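Local coordinates for protein LigF (Sphingobium sp. SYK-6, PDB 4XT0) that breaks down lignin as a glutathione-binding beta-etherase of the GST superfamily, cleaving beta-aryl ether bonds, at residues 196-208 / 229-243. Residues are numbered along the deposited sequence; the frame is centred on the assembly and turned at random.
Sequences ADICNFAIANGLQ and WLDRINARPAIKEMF
Phe-201 and Trp-229 reach across two helices that meet nearly crosswise: the axes of 196-204 and 229-235 stand at 107° and come no closer than 11.1 Å. In the all-helical C-terminal domain of the GST fold, the interval between these axes is filled by the Phe-201 ring and the Trp-229 indole. Backbones come nearest where the first helix ends, with CA of Asn-205 6.6 Å from CA of Leu-230. The knob of Phe-201 enters a hole lined by Leu-230, Ile-233, Asn-234 and Ile-239. Asn-205 CB lies over one face of its ring, and Ile-233 CG2 makes a CH-pi contact with the other, 3.7 Å from the centroid. Trp-229 is the reciprocal knob: with CG anti to its backbone N (chi1 170°), the indole runs edge-on along the first helix, CH2 3.4 Å from Phe-201 N and CZ3 against Ala-204 CB. Its NE1 donates to the anti side of Asp-197 OD1 (3.0 Å, 161°); OD1 also accepts from Leu-188 N, while Ser-194 N holds OD2. A leucine in place of Trp-229 lacks the indole N-H, so Asp-197 OD1 would probably rely on Leu-188 N, and a gap is likely to open beside Ala-204. Leu-230 CD1 lies against the amide of Gln-208. Beyond Phe-201, Asn-234 ND2 donates to Asn-205 OD1 from above the carbonyl plane (3.1 Å), while a water accepts from Asn-205 ND2 and donates to Asn-234 OD1 at 2.7 Å.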
ATOM      1  N   ALA A 196       6.311  -9.773   7.529  1.00 14.78           N
ATOM      2  CA  ALA A 196       6.151 -10.176   6.120  1.00 20.06           C
ATOM      3  C   ALA A 196       5.412 -11.496   6.003  1.00 17.97           C
ATOM      4  O   ALA A 196       4.475 -11.625   5.196  1.00 16.91           O
ATOM      5  CB  ALA A 196       7.508 -10.296   5.413  1.00 14.06           C
ATOM      6  N   ASP A 197       5.860 -12.492   6.769  1.00 12.47           N
ATOM      7  CA  ASP A 197       5.205 -13.799   6.741  1.00 17.57           C
ATOM      8  C   ASP A 197       3.760 -13.701   7.217  1.00 18.36           C
ATOM      9  O   ASP A 197       2.859 -14.251   6.586  1.00 18.09           O
ATOM     10  CB  ASP A 197       5.993 -14.816   7.577  1.00 18.10           C
ATOM     11  CG  ASP A 197       7.437 -14.926   7.114  1.00 23.94           C
ATOM     12  OD1 ASP A 197       7.680 -15.553   6.048  1.00 22.40           O
ATOM     13  OD2 ASP A 197       8.325 -14.355   7.792  1.00 19.35           O
ATOM     14  N   ILE A 198       3.538 -12.977   8.312  1.00 19.45           N
ATOM     15  CA  ILE A 198       2.197 -12.849   8.889  1.00 19.83           C
ATOM     16  C   ILE A 198       1.214 -12.187   7.901  1.00 16.20           C
ATOM     17  O   ILE A 198       0.110 -12.695   7.664  1.00 21.84           O
ATOM     18  CB  ILE A 198       2.251 -12.038  10.223  1.00 19.46           C
ATOM     19  CG1 ILE A 198       2.822 -12.896  11.352  1.00 21.67           C
ATOM     20  CG2 ILE A 198       0.873 -11.518  10.610  1.00 19.16           C
ATOM     21  CD1 ILE A 198       3.157 -12.071  12.616  1.00 19.88           C
ATOM     22  N   CYS A 199       1.630 -11.079   7.294  1.00 15.08           N
ATOM     23  CA  CYS A 199       0.740 -10.343   6.390  1.00 16.09           C
ATOM     24  C   CYS A 199       0.411 -11.170   5.147  1.00 17.06           C
ATOM     25  O   CYS A 199      -0.723 -11.145   4.660  1.00 19.96           O
ATOM     26  CB  CYS A 199       1.362  -9.000   5.991  1.00 18.42           C
ATOM     27  SG  CYS A 199       1.494  -7.786   7.369  1.00 22.12           S
ATOM     28  N   ASN A 200       1.392 -11.908   4.635  1.00 17.17           N
ATOM     29  CA  ASN A 200       1.155 -12.741   3.471  1.00 19.24           C
ATOM     30  C   ASN A 200       0.358 -13.992   3.827  1.00 20.14           C
ATOM     31  O   ASN A 200      -0.487 -14.442   3.039  1.00 19.85           O
ATOM     32  CB  ASN A 200       2.481 -13.126   2.806  1.00 20.36           C
ATOM     33  CG  ASN A 200       2.998 -12.046   1.895  1.00 23.05           C
ATOM     34  OD1 ASN A 200       2.613 -11.976   0.728  1.00 26.74           O
ATOM     35  ND2 ASN A 200       3.864 -11.183   2.423  1.00 17.56           N
ATOM     36  N   PHE A 201       0.627 -14.544   5.010  1.00 21.69           N
ATOM     37  CA  PHE A 201      -0.096 -15.726   5.501  1.00 25.16           C
ATOM     38  C   PHE A 201      -1.564 -15.384   5.685  1.00 18.71           C
ATOM     39  O   PHE A 201      -2.435 -16.214   5.433  1.00 23.22           O
ATOM     40  CB  PHE A 201       0.513 -16.232   6.824  1.00 19.90           C
ATOM     41  CG  PHE A 201      -0.172 -17.447   7.407  1.00 21.47           C
ATOM     42  CD1 PHE A 201       0.193 -18.720   7.009  1.00 20.57           C
ATOM     43  CD2 PHE A 201      -1.145 -17.312   8.386  1.00 19.41           C
ATOM     44  CE1 PHE A 201      -0.415 -19.858   7.557  1.00 24.59           C
ATOM     45  CE2 PHE A 201      -1.766 -18.439   8.941  1.00 20.97           C
ATOM     46  CZ  PHE A 201      -1.391 -19.712   8.533  1.00 22.92           C
ATOM     47  N   ALA A 202      -1.836 -14.153   6.121  1.00 17.65           N
ATOM     48  CA  ALA A 202      -3.217 -13.686   6.304  1.00 21.15           C
ATOM     49  C   ALA A 202      -4.043 -13.856   5.027  1.00 24.19           C
ATOM     50  O   ALA A 202      -5.224 -14.226   5.087  1.00 23.33           O
ATOM     51  CB  ALA A 202      -3.234 -12.208   6.758  1.00 18.01           C
ATOM     52  N   ILE A 203      -3.414 -13.596   3.880  1.00 22.98           N
ATOM     53  CA  ILE A 203      -4.068 -13.775   2.568  1.00 21.79           C
ATOM     54  C   ILE A 203      -3.929 -15.198   2.039  1.00 29.55           C
ATOM     55  O   ILE A 203      -4.884 -15.766   1.517  1.00 27.48           O
ATOM     56  CB  ILE A 203      -3.482 -12.792   1.492  1.00 22.36           C
ATOM     57  CG1 ILE A 203      -3.448 -11.354   2.027  1.00 22.62           C
ATOM     58  CG2 ILE A 203      -4.259 -12.896   0.172  1.00 23.89           C
ATOM     59  CD1 ILE A 203      -4.782 -10.857   2.620  1.00 23.05           C
ATOM     60  N   ALA A 204      -2.746 -15.792   2.176  1.00 26.87           N
ATOM     61  CA  ALA A 204      -2.486 -17.062   1.497  1.00 28.82           C
ATOM     62  C   ALA A 204      -3.101 -18.273   2.188  1.00 33.16           C
ATOM     63  O   ALA A 204      -3.438 -19.251   1.522  1.00 26.68           O
ATOM     64  CB  ALA A 204      -0.982 -17.281   1.330  1.00 24.35           C
ATOM     65  N   ASN A 205      -3.229 -18.238   3.513  1.00 29.07           N
ATOM     66  CA  ASN A 205      -3.763 -19.400   4.217  1.00 26.43           C
ATOM     67  C   ASN A 205      -5.197 -19.709   3.785  1.00 28.04           C
ATOM     68  O   ASN A 205      -6.081 -18.862   3.899  1.00 32.15           O
ATOM     69  CB  ASN A 205      -3.708 -19.194   5.731  1.00 25.85           C
ATOM     70  CG  ASN A 205      -3.992 -20.474   6.502  1.00 32.35           C
ATOM     71  OD1 ASN A 205      -3.429 -21.529   6.199  1.00 28.88           O
ATOM     72  ND2 ASN A 205      -4.875 -20.390   7.498  1.00 27.85           N
ATOM     73  N   GLY A 206      -5.420 -20.930   3.298  1.00 32.93           N
ATOM     74  CA  GLY A 206      -6.716 -21.306   2.756  1.00 35.02           C
ATOM     75  C   GLY A 206      -6.685 -21.526   1.254  1.00 35.78           C
ATOM     76  O   GLY A 206      -7.497 -22.284   0.727  1.00 39.63           O
ATOM     77  N   LEU A 207      -5.753 -20.869   0.561  1.00 32.89           N
ATOM     78  CA  LEU A 207      -5.619 -21.042  -0.889  1.00 38.68           C
ATOM     79  C   LEU A 207      -5.284 -22.489  -1.271  1.00 41.69           C
ATOM     80  O   LEU A 207      -5.652 -22.950  -2.357  1.00 36.83           O
ATOM     81  CB  LEU A 207      -4.543 -20.106  -1.461  1.00 31.12           C
ATOM     82  CG  LEU A 207      -4.670 -18.582  -1.331  1.00 35.77           C
ATOM     83  CD1 LEU A 207      -3.534 -17.899  -2.099  1.00 35.75           C
ATOM     84  CD2 LEU A 207      -6.016 -18.071  -1.790  1.00 39.36           C
ATOM     85  N   GLN A 208      -4.590 -23.196  -0.376  1.00 37.94           N
ATOM     86  CA  GLN A 208      -4.157 -24.577  -0.625  1.00 37.15           C
ATOM     87  C   GLN A 208      -5.256 -25.622  -0.389  1.00 44.59           C
ATOM     88  O   GLN A 208      -4.999 -26.822  -0.488  1.00 54.58           O
ATOM     89  CB  GLN A 208      -2.933 -24.921   0.243  1.00 37.02           C
ATOM     90  CG  GLN A 208      -3.253 -25.304   1.693  1.00 40.20           C
ATOM     91  CD  GLN A 208      -3.381 -24.105   2.618  1.00 49.23           C
ATOM     92  OE1 GLN A 208      -3.849 -23.037   2.216  1.00 42.51           O
ATOM     93  NE2 GLN A 208      -2.959 -24.276   3.868  1.00 59.36           N
ATOM     94  N   TRP A 229       5.840 -23.572   3.592  1.00 35.99           N
ATOM     95  CA  TRP A 229       5.754 -22.340   4.373  1.00 28.73           C
ATOM     96  C   TRP A 229       4.395 -22.237   5.083  1.00 28.97           C
ATOM     97  O   TRP A 229       4.332 -21.947   6.283  1.00 28.84           O
ATOM     98  CB  TRP A 229       6.013 -21.147   3.446  1.00 24.02           C
ATOM     99  CG  TRP A 229       5.752 -19.750   3.974  1.00 28.80           C
ATOM    100  CD1 TRP A 229       6.600 -18.976   4.728  1.00 27.57           C
ATOM    101  CD2 TRP A 229       4.600 -18.934   3.700  1.00 23.54           C
ATOM    102  NE1 TRP A 229       6.029 -17.743   4.958  1.00 24.10           N
ATOM    103  CE2 TRP A 229       4.815 -17.689   4.340  1.00 27.72           C
ATOM    104  CE3 TRP A 229       3.414 -19.139   2.986  1.00 25.20           C
ATOM    105  CZ2 TRP A 229       3.867 -16.654   4.293  1.00 25.96           C
ATOM    106  CZ3 TRP A 229       2.480 -18.101   2.934  1.00 25.81           C
ATOM    107  CH2 TRP A 229       2.719 -16.875   3.584  1.00 21.94           C
ATOM    108  N   LEU A 230       3.311 -22.502   4.354  1.00 28.16           N
ATOM    109  CA  LEU A 230       1.978 -22.527   4.962  1.00 27.11           C
ATOM    110  C   LEU A 230       1.897 -23.521   6.129  1.00 28.56           C
ATOM    111  O   LEU A 230       1.346 -23.203   7.184  1.00 27.58           O
ATOM    112  CB  LEU A 230       0.914 -22.872   3.918  1.00 30.82           C
ATOM    113  CG  LEU A 230       0.483 -21.780   2.933  1.00 31.41           C
ATOM    114  CD1 LEU A 230      -0.400 -22.388   1.837  1.00 28.74           C
ATOM    115  CD2 LEU A 230      -0.259 -20.638   3.647  1.00 24.87           C
ATOM    116  N   ASP A 231       2.445 -24.719   5.925  1.00 29.07           N
ATOM    117  CA  ASP A 231       2.513 -25.745   6.968  1.00 29.74           C
ATOM    118  C   ASP A 231       3.338 -25.287   8.167  1.00 35.23           C
ATOM    119  O   ASP A 231       2.944 -25.484   9.315  1.00 28.36           O
ATOM    120  CB  ASP A 231       3.117 -27.028   6.409  1.00 32.09           C
ATOM    121  CG  ASP A 231       2.138 -27.815   5.549  1.00 40.71           C
ATOM    122  OD1 ASP A 231       0.959 -27.414   5.445  1.00 44.37           O
ATOM    123  OD2 ASP A 231       2.555 -28.842   4.984  1.00 43.86           O
ATOM    124  N   ARG A 232       4.494 -24.696   7.870  1.00 27.20           N
ATOM    125  CA  ARG A 232       5.441 -24.187   8.855  1.00 33.35           C
ATOM    126  C   ARG A 232       4.773 -23.166   9.794  1.00 30.53           C
ATOM    127  O   ARG A 232       4.851 -23.269  11.023  1.00 30.13           O
ATOM    128  CB  ARG A 232       6.635 -23.567   8.097  1.00 37.07           C
ATOM    129  CG  ARG A 232       7.716 -22.877   8.902  1.00 36.55           C
ATOM    130  CD  ARG A 232       8.926 -22.517   7.996  1.00 34.94           C
ATOM    131  NE  ARG A 232       9.393 -23.687   7.243  1.00 32.95           N
ATOM    132  CZ  ARG A 232       9.388 -23.788   5.912  1.00 36.87           C
ATOM    133  NH1 ARG A 232       8.984 -22.773   5.156  1.00 31.58           N
ATOM    134  NH2 ARG A 232       9.812 -24.905   5.331  1.00 35.77           N
ATOM    135  N   ILE A 233       4.098 -22.189   9.215  1.00 23.87           N
ATOM    136  CA  ILE A 233       3.467 -21.158  10.025  1.00 21.44           C
ATOM    137  C   ILE A 233       2.308 -21.756  10.826  1.00 30.42           C
ATOM    138  O   ILE A 233       2.137 -21.453  12.009  1.00 24.67           O
ATOM    139  CB  ILE A 233       2.995 -19.988   9.150  1.00 22.76           C
ATOM    140  CG1 ILE A 233       4.212 -19.371   8.461  1.00 21.57           C
ATOM    141  CG2 ILE A 233       2.270 -18.954   9.984  1.00 20.35           C
ATOM    142  CD1 ILE A 233       3.877 -18.271   7.515  1.00 29.05           C
ATOM    143  N   ASN A 234       1.539 -22.637  10.192  1.00 25.75           N
ATOM    144  CA  ASN A 234       0.443 -23.309  10.883  1.00 30.73           C
ATOM    145  C   ASN A 234       0.895 -24.205  12.050  1.00 34.03           C
ATOM    146  O   ASN A 234       0.099 -24.525  12.935  1.00 33.99           O
ATOM    147  CB  ASN A 234      -0.373 -24.136   9.882  1.00 33.12           C
ATOM    148  CG  ASN A 234      -1.515 -23.341   9.271  1.00 32.34           C
ATOM    149  OD1 ASN A 234      -2.356 -22.808   9.985  1.00 26.81           O
ATOM    150  ND2 ASN A 234      -1.551 -23.261   7.951  1.00 31.88           N
ATOM    151  N   ALA A 235       2.166 -24.611  12.054  1.00 30.46           N
ATOM    152  CA  ALA A 235       2.695 -25.416  13.151  1.00 30.43           C
ATOM    153  C   ALA A 235       3.186 -24.577  14.349  1.00 32.71           C
ATOM    154  O   ALA A 235       3.443 -25.122  15.430  1.00 31.27           O
ATOM    155  CB  ALA A 235       3.823 -26.305  12.646  1.00 34.55           C
ATOM    156  N   ARG A 236       3.335 -23.265  14.162  1.00 26.50           N
ATOM    157  CA  ARG A 236       3.820 -22.393  15.237  1.00 27.58           C
ATOM    158  C   ARG A 236       2.820 -22.376  16.380  1.00 28.43           C
ATOM    159  O   ARG A 236       1.626 -22.281  16.136  1.00 27.72           O
ATOM    160  CB  ARG A 236       4.060 -20.965  14.733  1.00 23.36           C
ATOM    161  CG  ARG A 236       5.100 -20.852  13.621  1.00 28.37           C
ATOM    162  CD  ARG A 236       5.280 -19.394  13.175  1.00 30.16           C
ATOM    163  NE  ARG A 236       5.653 -18.518  14.288  1.00 30.65           N
ATOM    164  CZ  ARG A 236       6.910 -18.303  14.668  1.00 28.49           C
ATOM    165  NH1 ARG A 236       7.906 -18.884  14.011  1.00 21.78           N
ATOM    166  NH2 ARG A 236       7.174 -17.498  15.690  1.00 24.51           N
ATOM    167  N   PRO A 237       3.305 -22.471  17.635  1.00 30.23           N
ATOM    168  CA  PRO A 237       2.402 -22.507  18.794  1.00 28.89           C
ATOM    169  C   PRO A 237       1.451 -21.306  18.887  1.00 27.11           C
ATOM    170  O   PRO A 237       0.289 -21.498  19.228  1.00 27.79           O
ATOM    171  CB  PRO A 237       3.369 -22.539  19.982  1.00 35.30           C
ATOM    172  CG  PRO A 237       4.573 -23.257  19.432  1.00 37.64           C
ATOM    173  CD  PRO A 237       4.703 -22.725  18.026  1.00 34.18           C
ATOM    174  N   ALA A 238       1.926 -20.100  18.595  1.00 26.63           N
ATOM    175  CA  ALA A 238       1.081 -18.909  18.691  1.00 25.05           C
ATOM    176  C   ALA A 238      -0.009 -18.902  17.618  1.00 24.41           C
ATOM    177  O   ALA A 238      -1.108 -18.387  17.848  1.00 24.07           O
ATOM    178  CB  ALA A 238       1.935 -17.623  18.583  1.00 22.44           C
ATOM    179  N   ILE A 239       0.294 -19.466  16.447  1.00 24.82           N
ATOM    180  CA  ILE A 239      -0.689 -19.538  15.362  1.00 22.77           C
ATOM    181  C   ILE A 239      -1.751 -20.589  15.666  1.00 27.12           C
ATOM    182  O   ILE A 239      -2.951 -20.342  15.482  1.00 24.35           O
ATOM    183  CB  ILE A 239      -0.015 -19.850  14.002  1.00 28.12           C
ATOM    184  CG1 ILE A 239       0.963 -18.725  13.606  1.00 23.25           C
ATOM    185  CG2 ILE A 239      -1.055 -20.057  12.916  1.00 26.72           C
ATOM    186  CD1 ILE A 239       0.340 -17.326  13.449  1.00 24.20           C
ATOM    187  N   LYS A 240      -1.325 -21.757  16.150  1.00 26.37           N
ATOM    188  CA  LYS A 240      -2.281 -22.759  16.625  1.00 31.21           C
ATOM    189  C   LYS A 240      -3.135 -22.189  17.761  1.00 29.61           C
ATOM    190  O   LYS A 240      -4.347 -22.402  17.792  1.00 31.76           O
ATOM    191  CB  LYS A 240      -1.574 -24.040  17.089  1.00 34.55           C
ATOM    192  CG  LYS A 240      -0.988 -24.875  15.962  1.00 47.95           C
ATOM    193  CD  LYS A 240      -0.502 -26.231  16.467  1.00 65.93           C
ATOM    194  CE  LYS A 240       0.211 -27.034  15.368  1.00 74.47           C
ATOM    195  NZ  LYS A 240      -0.670 -27.404  14.211  1.00 72.45           N
ATOM    196  N   GLU A 241      -2.515 -21.452  18.685  1.00 27.89           N
ATOM    197  CA  GLU A 241      -3.276 -20.840  19.780  1.00 31.63           C
ATOM    198  C   GLU A 241      -4.333 -19.853  19.258  1.00 33.89           C
ATOM    199  O   GLU A 241      -5.457 -19.807  19.764  1.00 35.50           O
ATOM    200  CB  GLU A 241      -2.345 -20.122  20.756  1.00 36.68           C
ATOM    201  CG  GLU A 241      -3.062 -19.537  21.968  1.00 35.82           C
ATOM    202  CD  GLU A 241      -2.176 -18.597  22.774  1.00 39.53           C
ATOM    203  OE1 GLU A 241      -1.031 -18.345  22.341  1.00 40.56           O
ATOM    204  OE2 GLU A 241      -2.624 -18.108  23.834  1.00 40.53           O
ATOM    205  N   MET A 242      -3.955 -19.064  18.254  1.00 31.31           N
ATOM    206  CA  MET A 242      -4.855 -18.085  17.657  1.00 29.62           C
ATOM    207  C   MET A 242      -6.116 -18.788  17.136  1.00 30.11           C
ATOM    208  O   MET A 242      -7.250 -18.402  17.452  1.00 27.73           O
ATOM    209  CB  MET A 242      -4.140 -17.324  16.528  1.00 24.47           C
ATOM    210  CG  MET A 242      -5.039 -16.344  15.771  1.00 24.31           C
ATOM    211  SD  MET A 242      -4.233 -15.541  14.370  1.00 20.32           S
ATOM    212  CE  MET A 242      -3.882 -16.972  13.339  1.00 29.99           C
ATOM    213  N   PHE A 243      -5.918 -19.846  16.359  1.00 28.63           N
ATOM    214  CA  PHE A 243      -7.058 -20.557  15.778  1.00 35.41           C
ATOM    215  C   PHE A 243      -7.865 -21.311  16.840  1.00 37.58           C
ATOM    216  O   PHE A 243      -9.087 -21.456  16.721  1.00 33.25           O
ATOM    217  CB  PHE A 243      -6.591 -21.525  14.687  1.00 34.83           C
ATOM    218  CG  PHE A 243      -6.210 -20.848  13.394  1.00 33.04           C
ATOM    219  CD1 PHE A 243      -7.166 -20.207  12.623  1.00 28.16           C
ATOM    220  CD2 PHE A 243      -4.903 -20.890  12.933  1.00 30.43           C
ATOM    221  CE1 PHE A 243      -6.818 -19.595  11.424  1.00 29.17           C
ATOM    222  CE2 PHE A 243      -4.546 -20.279  11.734  1.00 28.46           C
ATOM    223  CZ  PHE A 243      -5.507 -19.627  10.984  1.00 29.11           C
TER
HETATM  224  O   HOH W   1      -4.971 -22.775   9.394  1.00 32.97           O
HETATM  225  O   HOH W   2      -0.885 -25.515   5.998  1.00 35.62           O